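Local coordinates for glycosyl hydrolases family 31 family protein (Aspergillus niger, PDB 6DRU) that hydrolyses alpha-xylosidic bonds, releasing alpha-xylose from the non-reducing terminal glucose of xyloglucan oligosaccharides, at residues 47-53 with 236-241; 508-512 with 603-607. All coordinates share one frame; numbering follows the deposited sequence.

Contact 1: residues 47-53 with 236-241; sequences IYDPPIE and SALTGR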
loop_
_atom_site.group_PDB
_atom_site.type_symbol
_atom_site.label_atom_id
_atom_site.label_comp_id
_atom_site.label_asym_id
_atom_site.label_seq_id
_atom_site.Cartn_x
_atom_site.Cartn_y
_atom_site.Cartn_z
ATOM N N ILE A 47 -29.269 5.344 5.414
ATOM C CA ILE A 47 -30.284 6.177 6.046
ATOM C C ILE A 47 -31.138 6.829 4.967
ATOM O O ILE A 47 -30.698 7.029 3.829
ATOM C CB ILE A 47 -29.663 7.244 6.974
ATOM C CG1 ILE A 47 -28.846 8.249 6.165
ATOM C CG2 ILE A 47 -28.805 6.584 8.042
ATOM C CD1 ILE A 47 -28.447 9.477 6.951
ATOM N N TYR A 48 -32.374 7.156 5.335
ATOM C CA TYR A 48 -33.330 7.763 4.421
ATOM C C TYR A 48 -33.185 9.279 4.433
ATOM O O TYR A 48 -33.024 9.891 5.491
ATOM C CB TYR A 48 -34.762 7.376 4.803
ATOM C CG TYR A 48 -35.122 5.939 4.494
ATOM C CD1 TYR A 48 -34.749 4.909 5.347
ATOM C CD2 TYR A 48 -35.844 5.615 3.353
ATOM C CE1 TYR A 48 -35.078 3.595 5.067
ATOM C CE2 TYR A 48 -36.178 4.304 3.066
ATOM C CZ TYR A 48 -35.793 3.299 3.925
ATOM O OH TYR A 48 -36.123 1.992 3.642
ATOM N N ASP A 49 -33.251 9.880 3.249
ATOM C CA ASP A 49 -33.226 11.336 3.105
ATOM C C ASP A 49 -34.373 11.754 2.196
ATOM O O ASP A 49 -34.320 11.487 0.978
ATOM C CB ASP A 49 -31.890 11.822 2.553
ATOM C CG ASP A 49 -31.761 13.332 2.591
ATOM O OD1 ASP A 49 -32.614 13.986 3.229
ATOM O OD2 ASP A 49 -30.806 13.866 1.985
ATOM N N PRO A 50 -35.424 12.398 2.728
ATOM C CA PRO A 50 -35.559 12.735 4.148
ATOM C C PRO A 50 -35.921 11.510 4.976
ATOM O O PRO A 50 -36.309 10.498 4.393
ATOM C CB PRO A 50 -36.693 13.760 4.152
ATOM C CG PRO A 50 -37.550 13.345 3.010
ATOM C CD PRO A 50 -36.613 12.803 1.955
ATOM N N PRO A 51 -35.770 11.586 6.298
ATOM C CA PRO A 51 -36.177 10.459 7.143
ATOM C C PRO A 51 -37.631 10.086 6.899
ATOM O O PRO A 51 -38.451 10.920 6.503
ATOM C CB PRO A 51 -35.963 10.987 8.566
ATOM C CG PRO A 51 -34.889 12.007 8.421
ATOM C CD PRO A 51 -35.112 12.650 7.078
ATOM N N ILE A 52 -37.936 8.805 7.131
ATOM C CA ILE A 52 -39.292 8.286 6.948
ATOM C C ILE A 52 -40.300 9.131 7.709
ATOM O O ILE A 52 -41.461 9.259 7.300
ATOM C CB ILE A 52 -39.348 6.804 7.386
ATOM C CG1 ILE A 52 -38.611 5.917 6.382
ATOM C CG2 ILE A 52 -40.781 6.323 7.540
ATOM C CD1 ILE A 52 -38.276 4.549 6.927
ATOM N N GLU A 53 -39.865 9.754 8.799
ATOM C CA GLU A 53 -40.739 10.527 9.664
ATOM C C GLU A 53 -39.907 11.620 10.316
ATOM O O GLU A 53 -38.874 11.330 10.926
ATOM C CB GLU A 53 -41.385 9.609 10.704
ATOM C CG GLU A 53 -41.785 10.251 12.008
ATOM C CD GLU A 53 -42.251 9.214 13.008
ATOM O OE1 GLU A 53 -43.009 8.305 12.608
ATOM O OE2 GLU A 53 -41.848 9.297 14.188
ATOM N N SER A 236 -35.569 3.794 13.531
ATOM C CA SER A 236 -36.343 3.195 12.448
ATOM C C SER A 236 -36.759 4.233 11.415
ATOM O O SER A 236 -36.831 3.922 10.222
ATOM C CB SER A 236 -37.571 2.481 13.013
ATOM O OG SER A 236 -38.380 3.372 13.764
ATOM N N ALA A 237 -37.039 5.465 11.847
ATOM C CA ALA A 237 -37.335 6.528 10.895
ATOM C C ALA A 237 -36.117 6.908 10.066
ATOM O O ALA A 237 -36.272 7.443 8.964
ATOM C CB ALA A 237 -37.872 7.759 11.622
ATOM N N LEU A 238 -34.913 6.644 10.570
ATOM C CA LEU A 238 -33.697 6.946 9.831
ATOM C C LEU A 238 -33.286 5.813 8.904
ATOM O O LEU A 238 -32.870 6.064 7.769
ATOM C CB LEU A 238 -32.552 7.249 10.800
ATOM C CG LEU A 238 -32.564 8.623 11.467
ATOM C CD1 LEU A 238 -31.652 8.628 12.680
ATOM C CD2 LEU A 238 -32.153 9.699 10.479
ATOM N N THR A 239 -33.410 4.564 9.355
ATOM C CA THR A 239 -32.846 3.430 8.639
ATOM C C THR A 239 -33.881 2.474 8.064
ATOM O O THR A 239 -33.520 1.623 7.246
ATOM C CB THR A 239 -31.903 2.648 9.563
ATOM O OG1 THR A 239 -32.652 2.096 10.651
ATOM C CG2 THR A 239 -30.839 3.574 10.118
ATOM N N GLY A 240 -35.148 2.585 8.458
ATOM C CA GLY A 240 -36.167 1.731 7.880
ATOM C C GLY A 240 -37.225 1.239 8.845
ATOM O O GLY A 240 -36.920 0.790 9.954
ATOM N N ARG A 241 -38.484 1.328 8.424
ATOM C CA ARG A 241 -39.614 0.796 9.172
ATOM C C ARG A 241 -39.987 -0.568 8.609
ATOM O O ARG A 241 -40.227 -0.703 7.404
ATOM C CB ARG A 241 -40.812 1.745 9.102
ATOM C CG ARG A 241 -40.652 3.017 9.918
ATOM C CD ARG A 241 -40.959 2.776 11.388
ATOM N NE ARG A 241 -40.639 3.940 12.208
ATOM C CZ ARG A 241 -41.348 5.065 12.216
ATOM N NH1 ARG A 241 -42.420 5.179 11.443
ATOM N NH2 ARG A 241 -40.985 6.076 12.994
#
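Two main-chain hydrogen bonds join the loop 47-53 to the last turn of helix 228-239: Tyr48 N gives its hydrogen to Leu238 O at 2.7 Å, and Ile52 N to Ala237 O at 2.8 Å. Carbonyls at a helix's C-terminal end lack the usual partners from a following turn, and here the loop supplies two. The charged pair is Glu53 and Arg241: Glu53 OE1 lies in the plane of the Arg241 guanidinium, 3.0 Å from NH2, which meets OE1 from above the carboxylate plane, the two planes 66° apart. Arg241 bends at chi2 (-81°), turning its guanidinium back along the helix, where NE bonds Ser236 OG at 2.8 Å; OE2 of Glu53 is held by Gln233. The nonpolar packing centres on Ile52, whose CD1 rests over one face of the Tyr48 ring, toward its rim, and meets Gly240 CA at 3.6 Å. Pro51 CG lies alongside Leu238 CD2. The edge of the Tyr48 ring, at CE1, meets the carbonyl Thr239 O. Gly240, the first residue past the helix, leaves helical geometry with positive phi. The C-terminal turn of helix 228-239 is thus covered on one side by the loop between strands 28-35 and 66-68, while Leu238 also packs against strands 187-191 and 216-222.

Contact 2: residues 508-512 with 603-607; sequences TGWGW and FNQFH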
loop_
_atom_site.group_PDB
_atom_site.type_symbol
_atom_site.label_atom_id
_atom_site.label_comp_id
_atom_site.label_asym_id
_atom_site.label_seq_id
_atom_site.Cartn_x
_atom_site.Cartn_y
_atom_site.Cartn_z
ATOM N N THR A 508 -30.476 -2.675 17.965
ATOM C CA THR A 508 -29.954 -2.268 16.668
ATOM C C THR A 508 -31.062 -1.914 15.683
ATOM O O THR A 508 -30.786 -1.272 14.661
ATOM C CB THR A 508 -29.068 -3.380 16.090
ATOM O OG1 THR A 508 -28.229 -3.908 17.124
ATOM C CG2 THR A 508 -28.186 -2.853 14.963
ATOM N N GLY A 509 -32.304 -2.295 15.975
ATOM C CA GLY A 509 -33.429 -2.026 15.104
ATOM C C GLY A 509 -34.012 -3.247 14.428
ATOM O O GLY A 509 -34.939 -3.099 13.622
ATOM N N TRP A 510 -33.512 -4.442 14.728
ATOM C CA TRP A 510 -33.960 -5.671 14.084
ATOM C C TRP A 510 -34.997 -6.347 14.971
ATOM O O TRP A 510 -34.698 -6.714 16.112
ATOM C CB TRP A 510 -32.785 -6.613 13.824
ATOM C CG TRP A 510 -31.649 -5.985 13.077
ATOM C CD1 TRP A 510 -31.689 -4.856 12.309
ATOM C CD2 TRP A 510 -30.296 -6.453 13.031
ATOM N NE1 TRP A 510 -30.445 -4.593 11.789
ATOM C CE2 TRP A 510 -29.572 -5.559 12.217
ATOM C CE3 TRP A 510 -29.628 -7.541 13.600
ATOM C CZ2 TRP A 510 -28.214 -5.721 11.957
ATOM C CZ3 TRP A 510 -28.278 -7.699 13.341
ATOM C CH2 TRP A 510 -27.587 -6.794 12.527
ATOM N N GLY A 511 -36.206 -6.522 14.441
ATOM C CA GLY A 511 -37.268 -7.165 15.188
ATOM C C GLY A 511 -37.487 -8.607 14.784
ATOM O O GLY A 511 -37.792 -9.455 15.628
ATOM N N TRP A 512 -37.331 -8.900 13.493
ATOM C CA TRP A 512 -37.543 -10.249 12.969
ATOM C C TRP A 512 -36.298 -11.083 13.263
ATOM O O TRP A 512 -35.407 -11.256 12.427
ATOM C CB TRP A 512 -37.851 -10.209 11.476
ATOM C CG TRP A 512 -39.066 -9.399 11.093
ATOM C CD1 TRP A 512 -39.661 -8.401 11.816
ATOM C CD2 TRP A 512 -39.833 -9.529 9.889
ATOM N NE1 TRP A 512 -40.744 -7.902 11.134
ATOM C CE2 TRP A 512 -40.873 -8.578 9.949
ATOM C CE3 TRP A 512 -39.742 -10.356 8.765
ATOM C CZ2 TRP A 512 -41.812 -8.432 8.929
ATOM C CZ3 TRP A 512 -40.676 -10.209 7.753
ATOM C CH2 TRP A 512 -41.696 -9.254 7.843
ATOM N N PHE A 603 -46.273 -7.335 16.026
ATOM C CA PHE A 603 -45.553 -7.158 14.769
ATOM C C PHE A 603 -46.042 -5.925 14.025
ATOM O O PHE A 603 -45.276 -5.310 13.273
ATOM C CB PHE A 603 -45.700 -8.400 13.890
ATOM C CG PHE A 603 -44.570 -9.380 14.028
ATOM C CD1 PHE A 603 -43.426 -9.247 13.259
ATOM C CD2 PHE A 603 -44.653 -10.436 14.920
ATOM C CE1 PHE A 603 -42.385 -10.148 13.378
ATOM C CE2 PHE A 603 -43.614 -11.339 15.043
ATOM C CZ PHE A 603 -42.478 -11.195 14.272
ATOM N N ASN A 604 -47.305 -5.548 14.229
ATOM C CA ASN A 604 -47.841 -4.364 13.570
ATOM C C ASN A 604 -47.290 -3.087 14.193
ATOM O O ASN A 604 -47.003 -2.117 13.482
ATOM C CB ASN A 604 -49.368 -4.382 13.634
ATOM C CG ASN A 604 -49.995 -3.168 12.979
ATOM O OD1 ASN A 604 -50.301 -2.179 13.647
ATOM N ND2 ASN A 604 -50.185 -3.234 11.666
ATOM N N GLN A 605 -47.130 -3.067 15.521
ATOM C CA GLN A 605 -46.561 -1.891 16.172
ATOM C C GLN A 605 -45.088 -1.713 15.832
ATOM O O GLN A 605 -44.613 -0.576 15.720
ATOM C CB GLN A 605 -46.757 -1.978 17.683
ATOM C CG GLN A 605 -48.049 -1.341 18.137
ATOM C CD GLN A 605 -48.091 0.140 17.836
ATOM O OE1 GLN A 605 -47.169 0.882 18.176
ATOM N NE2 GLN A 605 -49.156 0.580 17.175
ATOM N N PHE A 606 -44.349 -2.813 15.673
ATOM C CA PHE A 606 -42.989 -2.719 15.156
ATOM C C PHE A 606 -42.982 -2.139 13.748
ATOM O O PHE A 606 -42.028 -1.456 13.357
ATOM C CB PHE A 606 -42.320 -4.094 15.180
ATOM C CG PHE A 606 -40.885 -4.080 14.733
ATOM C CD1 PHE A 606 -39.944 -3.317 15.406
ATOM C CD2 PHE A 606 -40.472 -4.844 13.656
ATOM C CE1 PHE A 606 -38.621 -3.305 15.002
ATOM C CE2 PHE A 606 -39.149 -4.841 13.253
ATOM C CZ PHE A 606 -38.226 -4.065 13.923
ATOM N N HIS A 607 -44.042 -2.395 12.979
ATOM C CA HIS A 607 -44.139 -1.859 11.628
ATOM C C HIS A 607 -44.455 -0.367 11.625
ATOM O O HIS A 607 -44.064 0.343 10.691
ATOM C CB HIS A 607 -45.200 -2.632 10.842
ATOM C CG HIS A 607 -45.848 -1.836 9.754
ATOM N ND1 HIS A 607 -45.168 -1.419 8.629
ATOM C CD2 HIS A 607 -47.115 -1.377 9.618
ATOM C CE1 HIS A 607 -45.989 -0.741 7.847
ATOM N NE2 HIS A 607 -47.177 -0.700 8.424
#
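Phe606 reaches from helix 596-609 to the loop that follows helix 492-508, and its ring ends against the backbone of Gly509 and Gly511. Its CB points toward the loop, and CG stands anti to the backbone N (chi1 -177°), which carries the ring straight out from the helix. Along one side, CD2 comes to 4.0 Å from Trp512 NE1, and CE2 beyond it lies 3.9 Å from Trp512 CD1; these two rings meet rim to rim, neither over the face of the other. CE2 also touches Gly511 CA at 3.6 Å. On the other side, CE1 lies more loosely beside Gly509 O and Gly511 N. The tip, CZ, sits nearest to Gly511 N. Gly509 O lies at the ring edge, 3.4 Å from Phe606 CZ. The Phe606 ring packs directly on the main chain at Gly511, which has no side chain. Gly509 closes helix 492-508 in a Schellman motif. One turn earlier on helix 596-609, Phe603 turns the edge of its ring to a face of the Trp512 indole, a T-shaped pair with the centroids of the Phe603 ring and the five-membered ring of Trp512 5.1 Å apart and planes at 72°. Phe603 CE1 is the atom over that face, toward the rim, 3.6 Å from Trp512 CD1. Phe553 meets both Phe603 and Trp512, extending the aromatic cluster. No hydrogen bond joins the two segments, so the helix is held to the loop here by aromatic and apolar packing, with the weakly positive ring edge of Phe606 probably favourable beside the carbonyl Gly509 O.

How the contacts relate
The two contacts lie in series along the chain, contact 1 closing before contact 2 opens, with their centres about 14 Å apart. They meet directly where Arg241 CB packs on His607 O at 3.9 Å. Contact 1 joins a loop of the N-terminal beta-rich part to the end of helix 228-239, which precedes the barrel strand 252-254. Contact 2 joins the loop leading into barrel strand 513-514 to helix 596-609, which follows the barrel strand 554-555. His607 also bonds Ala242 O, just past contact 1. Chain on the two flanks of the barrel strands is thus brought side by side, away from the xylose pocket.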